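Local coordinates for protein A putative transcriptional regulator (PDB 2HKU) that probably binds DNA through a helix-turn-helix domain and regulates transcription, as a dimeric member of the TetR family, at residues K63-V68 against S125-L130; C72-R77 against A108-L113. All coordinates share one frame; numbering follows the deposited sequence.

Interaction 1: residues K63-V68 against S125-L130; sequences KERLFV and SELRDL
The guanidinium of Arg65 has a methyl group of Leu130 over one face and a carboxylate oxygen of Glu126 at its edge. Leu130 CD2 sits 4.1 Å above the guanidinium plane, displaced toward its rim. Glu126 OE1 lies in that plane, 3.8 Å from Arg65 NE, which makes a long salt bridge, the carboxylate and guanidinium planes 19° apart. Arg65 lies between two acids, for its NH2 forms a salt bridge with OE2 of Glu69, one turn further along the same helix. With CG anti to the backbone N (chi1 176°), Arg65 CB and CG run past Leu127 CD1, which is 3.9 Å from CB; the bend at chi3 then turns NE toward Glu126. The rest of the contact is apolar. Val68 divides its two methyls between two leucines: CG1 meets Leu130 CD2 at 3.7 Å, while CG2 approaches Leu127 CG at 4.0 Å. No hydrogen bond joins the two segments, whose axes run almost parallel, 5° apart, at a separation of 10.3 Å; the gap is spanned by side chains, Arg65 and Val68 from one helix, Glu126, Leu127 and Leu130 from the other. The start of helix 63-87 is thus laid beside the start of helix 125-152, with Met120 at the end of helix 108-120 packing on Glu64 and Val68, and helix 42-49 touching Lys63 and Leu66.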
loop_
_atom_site.group_PDB
_atom_site.type_symbol
_atom_site.label_atom_id
_atom_site.label_comp_id
_atom_site.label_asym_id
_atom_site.label_seq_id
_atom_site.Cartn_x
_atom_site.Cartn_y
_atom_site.Cartn_z
ATOM N N LYS A 63 21.407 11.542 -1.345
ATOM C CA LYS A 63 21.054 10.132 -1.369
ATOM C C LYS A 63 19.530 9.948 -1.583
ATOM O O LYS A 63 19.124 9.066 -2.313
ATOM C CB LYS A 63 21.505 9.442 -0.074
ATOM C CG LYS A 63 21.596 7.942 -0.189
ATOM C CD LYS A 63 21.825 7.329 1.174
ATOM C CE LYS A 63 21.327 5.871 1.209
ATOM N NZ LYS A 63 21.669 5.185 2.495
ATOM N N GLU A 64 18.727 10.772 -0.894
ATOM C CA GLU A 64 17.267 10.638 -0.852
ATOM C C GLU A 64 16.732 10.869 -2.254
ATOM O O GLU A 64 15.857 10.171 -2.739
ATOM C CB GLU A 64 16.674 11.693 0.131
ATOM C CG GLU A 64 16.947 11.374 1.606
ATOM C CD GLU A 64 18.440 11.532 2.026
ATOM O OE1 GLU A 64 19.042 12.573 1.683
ATOM O OE2 GLU A 64 19.024 10.616 2.682
ATOM N N ARG A 65 17.327 11.840 -2.935
ATOM C CA ARG A 65 16.930 12.088 -4.264
ATOM C C ARG A 65 17.320 10.963 -5.257
ATOM O O ARG A 65 16.505 10.594 -6.097
ATOM C CB ARG A 65 17.498 13.389 -4.770
ATOM C CG ARG A 65 17.131 13.573 -6.217
ATOM C CD ARG A 65 17.276 15.045 -6.543
ATOM N NE ARG A 65 16.000 15.705 -6.802
ATOM C CZ ARG A 65 15.417 15.768 -7.998
ATOM N NH1 ARG A 65 14.270 16.414 -8.127
ATOM N NH2 ARG A 65 15.984 15.189 -9.059
ATOM N N LEU A 66 18.544 10.452 -5.171
ATOM C CA LEU A 66 18.855 9.168 -5.888
ATOM C C LEU A 66 17.827 8.033 -5.613
ATOM O O LEU A 66 17.348 7.428 -6.548
ATOM C CB LEU A 66 20.279 8.676 -5.622
ATOM C CG LEU A 66 20.837 7.402 -6.335
ATOM C CD1 LEU A 66 20.736 7.434 -7.827
ATOM C CD2 LEU A 66 22.267 7.155 -5.912
ATOM N N PHE A 67 17.474 7.804 -4.330
ATOM C CA PHE A 67 16.563 6.770 -3.943
ATOM C C PHE A 67 15.190 7.007 -4.585
ATOM O O PHE A 67 14.627 6.089 -5.177
ATOM C CB PHE A 67 16.329 6.763 -2.410
ATOM C CG PHE A 67 15.447 5.620 -1.970
ATOM C CD1 PHE A 67 15.964 4.312 -1.969
ATOM C CD2 PHE A 67 14.149 5.814 -1.710
ATOM C CE1 PHE A 67 15.201 3.238 -1.604
ATOM C CE2 PHE A 67 13.347 4.764 -1.286
ATOM C CZ PHE A 67 13.834 3.490 -1.236
ATOM N N VAL A 68 14.627 8.225 -4.425
ATOM C CA VAL A 68 13.331 8.445 -5.029
ATOM C C VAL A 68 13.392 8.318 -6.584
ATOM O O VAL A 68 12.474 7.748 -7.205
ATOM C CB VAL A 68 12.676 9.838 -4.531
ATOM C CG1 VAL A 68 11.381 10.106 -5.283
ATOM C CG2 VAL A 68 12.469 9.784 -3.045
ATOM N N SER A 125 9.219 19.167 -1.423
ATOM C CA SER A 125 8.492 19.309 -2.694
ATOM C C SER A 125 9.311 18.797 -3.881
ATOM O O SER A 125 8.706 18.303 -4.829
ATOM C CB SER A 125 7.984 20.756 -2.934
ATOM O OG SER A 125 8.981 21.568 -3.563
ATOM N N GLU A 126 10.654 18.875 -3.828
ATOM C CA GLU A 126 11.481 18.365 -4.947
ATOM C C GLU A 126 10.638 17.190 -5.324
ATOM O O GLU A 126 10.436 16.891 -6.528
ATOM C CB GLU A 126 12.880 17.919 -4.548
ATOM C CG GLU A 126 13.636 18.777 -3.589
ATOM C CD GLU A 126 14.545 17.901 -2.732
ATOM O OE1 GLU A 126 15.408 17.172 -3.311
ATOM O OE2 GLU A 126 14.380 17.929 -1.493
ATOM N N LEU A 127 10.282 16.373 -4.331
ATOM C CA LEU A 127 10.811 15.048 -4.171
ATOM C C LEU A 127 9.373 14.434 -4.240
ATOM O O LEU A 127 9.152 13.467 -4.918
ATOM C CB LEU A 127 11.529 14.775 -2.854
ATOM C CG LEU A 127 12.728 13.818 -2.956
ATOM C CD1 LEU A 127 13.776 14.273 -3.978
ATOM C CD2 LEU A 127 13.375 13.587 -1.599
ATOM N N ARG A 128 8.423 15.080 -3.540
ATOM C CA ARG A 128 6.997 14.917 -3.732
ATOM C C ARG A 128 6.542 15.060 -5.227
ATOM O O ARG A 128 5.691 14.325 -5.671
ATOM C CB ARG A 128 6.251 15.906 -2.845
ATOM C CG ARG A 128 4.806 15.633 -2.672
ATOM C CD ARG A 128 3.984 16.920 -2.798
ATOM N NE ARG A 128 2.640 16.752 -2.235
ATOM C CZ ARG A 128 1.482 16.885 -2.904
ATOM N NH1 ARG A 128 1.462 17.220 -4.202
ATOM N NH2 ARG A 128 0.326 16.702 -2.253
ATOM N N ASP A 129 7.140 15.990 -5.982
ATOM C CA ASP A 129 6.835 16.165 -7.408
ATOM C C ASP A 129 7.215 14.968 -8.294
ATOM O O ASP A 129 6.514 14.627 -9.255
ATOM C CB ASP A 129 7.481 17.443 -7.906
ATOM C CG ASP A 129 6.872 18.715 -7.262
ATOM O OD1 ASP A 129 5.821 18.681 -6.552
ATOM O OD2 ASP A 129 7.504 19.756 -7.448
ATOM N N LEU A 130 8.324 14.325 -7.964
ATOM C CA LEU A 130 8.750 13.082 -8.651
ATOM C C LEU A 130 7.700 11.990 -8.395
ATOM O O LEU A 130 7.311 11.270 -9.329
ATOM C CB LEU A 130 10.054 12.572 -8.041
ATOM C CG LEU A 130 11.460 12.647 -8.669
ATOM C CD1 LEU A 130 11.601 13.699 -9.680
ATOM C CD2 LEU A 130 12.612 12.697 -7.632
#

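Interaction 2: residues C72-R77 against A108-L113; sequences CAAVLR and APSVEL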
loop_
_atom_site.group_PDB
_atom_site.type_symbol
_atom_site.label_atom_id
_atom_site.label_comp_id
_atom_site.label_asym_id
_atom_site.label_seq_id
_atom_site.Cartn_x
_atom_site.Cartn_y
_atom_site.Cartn_z
ATOM N N CYS A 72 10.950 5.638 -8.503
ATOM C CA CYS A 72 10.106 6.036 -9.588
ATOM C C CYS A 72 10.408 5.314 -10.944
ATOM O O CYS A 72 9.501 4.833 -11.555
ATOM C CB CYS A 72 10.206 7.540 -9.759
ATOM S SG CYS A 72 9.376 8.370 -8.249
ATOM N N ALA A 73 11.626 5.366 -11.442
ATOM C CA ALA A 73 12.055 4.592 -12.679
ATOM C C ALA A 73 11.769 3.116 -12.581
ATOM O O ALA A 73 11.177 2.529 -13.486
ATOM C CB ALA A 73 13.484 4.849 -12.990
ATOM N N ALA A 74 12.064 2.510 -11.429
ATOM C CA ALA A 74 11.701 1.089 -11.191
ATOM C C ALA A 74 10.258 0.757 -11.345
ATOM O O ALA A 74 9.888 -0.173 -12.039
ATOM C CB ALA A 74 12.246 0.587 -9.794
ATOM N N VAL A 75 9.364 1.483 -10.684
ATOM C CA VAL A 75 7.972 1.195 -10.858
ATOM C C VAL A 75 7.395 1.527 -12.263
ATOM O O VAL A 75 6.463 0.860 -12.727
ATOM C CB VAL A 75 7.032 1.888 -9.706
ATOM C CG1 VAL A 75 6.820 3.438 -9.984
ATOM C CG2 VAL A 75 5.724 1.193 -9.679
ATOM N N LEU A 76 7.857 2.590 -12.895
ATOM C CA LEU A 76 7.487 2.892 -14.279
ATOM C C LEU A 76 7.910 1.778 -15.239
ATOM O O LEU A 76 7.156 1.366 -16.124
ATOM C CB LEU A 76 8.181 4.209 -14.702
ATOM C CG LEU A 76 7.466 5.412 -14.021
ATOM C CD1 LEU A 76 8.131 6.709 -14.380
ATOM C CD2 LEU A 76 6.119 5.438 -14.518
ATOM N N ARG A 77 9.131 1.325 -15.039
ATOM C CA ARG A 77 9.651 0.250 -15.882
ATOM C C ARG A 77 8.892 -1.040 -15.614
ATOM O O ARG A 77 8.428 -1.757 -16.551
ATOM C CB ARG A 77 11.165 0.158 -15.676
ATOM C CG ARG A 77 11.905 1.401 -16.284
ATOM C CD ARG A 77 13.384 1.087 -16.575
ATOM N NE ARG A 77 13.997 2.094 -17.507
ATOM C CZ ARG A 77 14.640 3.200 -17.127
ATOM N NH1 ARG A 77 14.785 3.497 -15.844
ATOM N NH2 ARG A 77 15.134 4.026 -18.037
ATOM N N ALA A 108 7.262 -6.982 -8.322
ATOM C CA ALA A 108 6.844 -6.624 -6.936
ATOM C C ALA A 108 7.927 -5.838 -6.195
ATOM O O ALA A 108 7.628 -4.787 -5.626
ATOM C CB ALA A 108 6.327 -7.887 -6.132
ATOM N N PRO A 109 9.210 -6.265 -6.221
ATOM C CA PRO A 109 10.245 -5.431 -5.577
ATOM C C PRO A 109 10.321 -3.955 -6.079
ATOM O O PRO A 109 10.649 -3.047 -5.283
ATOM C CB PRO A 109 11.556 -6.187 -5.916
ATOM C CG PRO A 109 11.133 -7.538 -6.015
ATOM C CD PRO A 109 9.816 -7.508 -6.737
ATOM N N SER A 110 10.059 -3.716 -7.392
ATOM C CA SER A 110 9.954 -2.341 -7.924
ATOM C C SER A 110 8.764 -1.554 -7.368
ATOM O O SER A 110 8.934 -0.417 -6.966
ATOM C CB SER A 110 9.912 -2.431 -9.487
ATOM O OG SER A 110 11.168 -2.932 -9.931
ATOM N N VAL A 111 7.557 -2.149 -7.350
ATOM C CA VAL A 111 6.369 -1.516 -6.702
ATOM C C VAL A 111 6.693 -1.266 -5.212
ATOM O O VAL A 111 6.326 -0.222 -4.616
ATOM C CB VAL A 111 5.118 -2.409 -6.786
ATOM C CG1 VAL A 111 3.903 -1.767 -6.095
ATOM C CG2 VAL A 111 4.783 -2.740 -8.244
ATOM N N GLU A 112 7.274 -2.274 -4.576
ATOM C CA GLU A 112 7.570 -2.179 -3.150
ATOM C C GLU A 112 8.596 -1.060 -2.854
ATOM O O GLU A 112 8.389 -0.223 -1.954
ATOM C CB GLU A 112 8.012 -3.533 -2.607
ATOM C CG GLU A 112 8.549 -3.446 -1.188
ATOM C CD GLU A 112 9.191 -4.732 -0.715
ATOM O OE1 GLU A 112 9.009 -5.826 -1.369
ATOM O OE2 GLU A 112 9.879 -4.631 0.319
ATOM N N LEU A 113 9.661 -0.961 -3.622
ATOM C CA LEU A 113 10.501 0.230 -3.516
ATOM C C LEU A 113 9.777 1.585 -3.678
ATOM O O LEU A 113 10.092 2.577 -2.954
ATOM C CB LEU A 113 11.625 0.182 -4.554
ATOM C CG LEU A 113 12.826 1.061 -4.469
ATOM C CD1 LEU A 113 13.503 0.718 -3.111
ATOM C CD2 LEU A 113 13.763 0.693 -5.624
HETATM O O HOH W 1 11.603 -2.111 -12.420
#
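Ser110 packs directly against the backbone of Ala74, its CB 3.4 Å from Ala74 O. With alanine and serine at the crossing the segment axes approach to 7.9 Å, and the nearest CA atoms, of Val75 and Ser110, are 5.0 Å apart. Ser110 OG, anti to the carbonyl carbon of its own residue (chi1 -66°), is 3.7 Å from Ala74 O, too far for a direct hydrogen bond. A water does the joining instead: it donates to Ala74 O at 2.6 Å and is hydrogen-bonded to Ser110 OG at 2.7 Å. The closest packing therefore lies on the partly exposed, water-bridged side, and the buried valine and leucine contacts are more loosely spaced. Val75 CG2, anti to its backbone N, lies against Val111 CA at 4.1 Å; the Val111 side chain starts away from the contact and packs on Phe173 and Val176 of helix 161-181. Ala74 CB only brushes Leu113 CD2 at 4.4 Å. Val75 also rests on Thr134 and Leu138 of helix 125-152. An all-helical core with a long helix leading from the helix-turn-helix domain into the C-terminal domain is characteristic of TetR-family regulators; here that helix crosses helix 108-120 at -138°.

In the fold
Both interactions use helix 63-87, which is held near its start by helix 125-152 in interaction 1 and further along by helix 108-120 in interaction 2. Their centres are 14 Å apart. Interaction 1 lies toward the periphery of the chain and mixes charge with aliphatic packing across widely spaced, nearly parallel helices; interaction 2 is buried near the centre and brings small residues together at a close crossing, its polar part being a water that bridges a hydroxyl and a main-chain carbonyl. The two meet where Phe67 CZ packs 3.4 Å from Leu113 CD1. Together they tie the helix leaving the probable DNA-binding domain to two consecutive helices of the C-terminal domain.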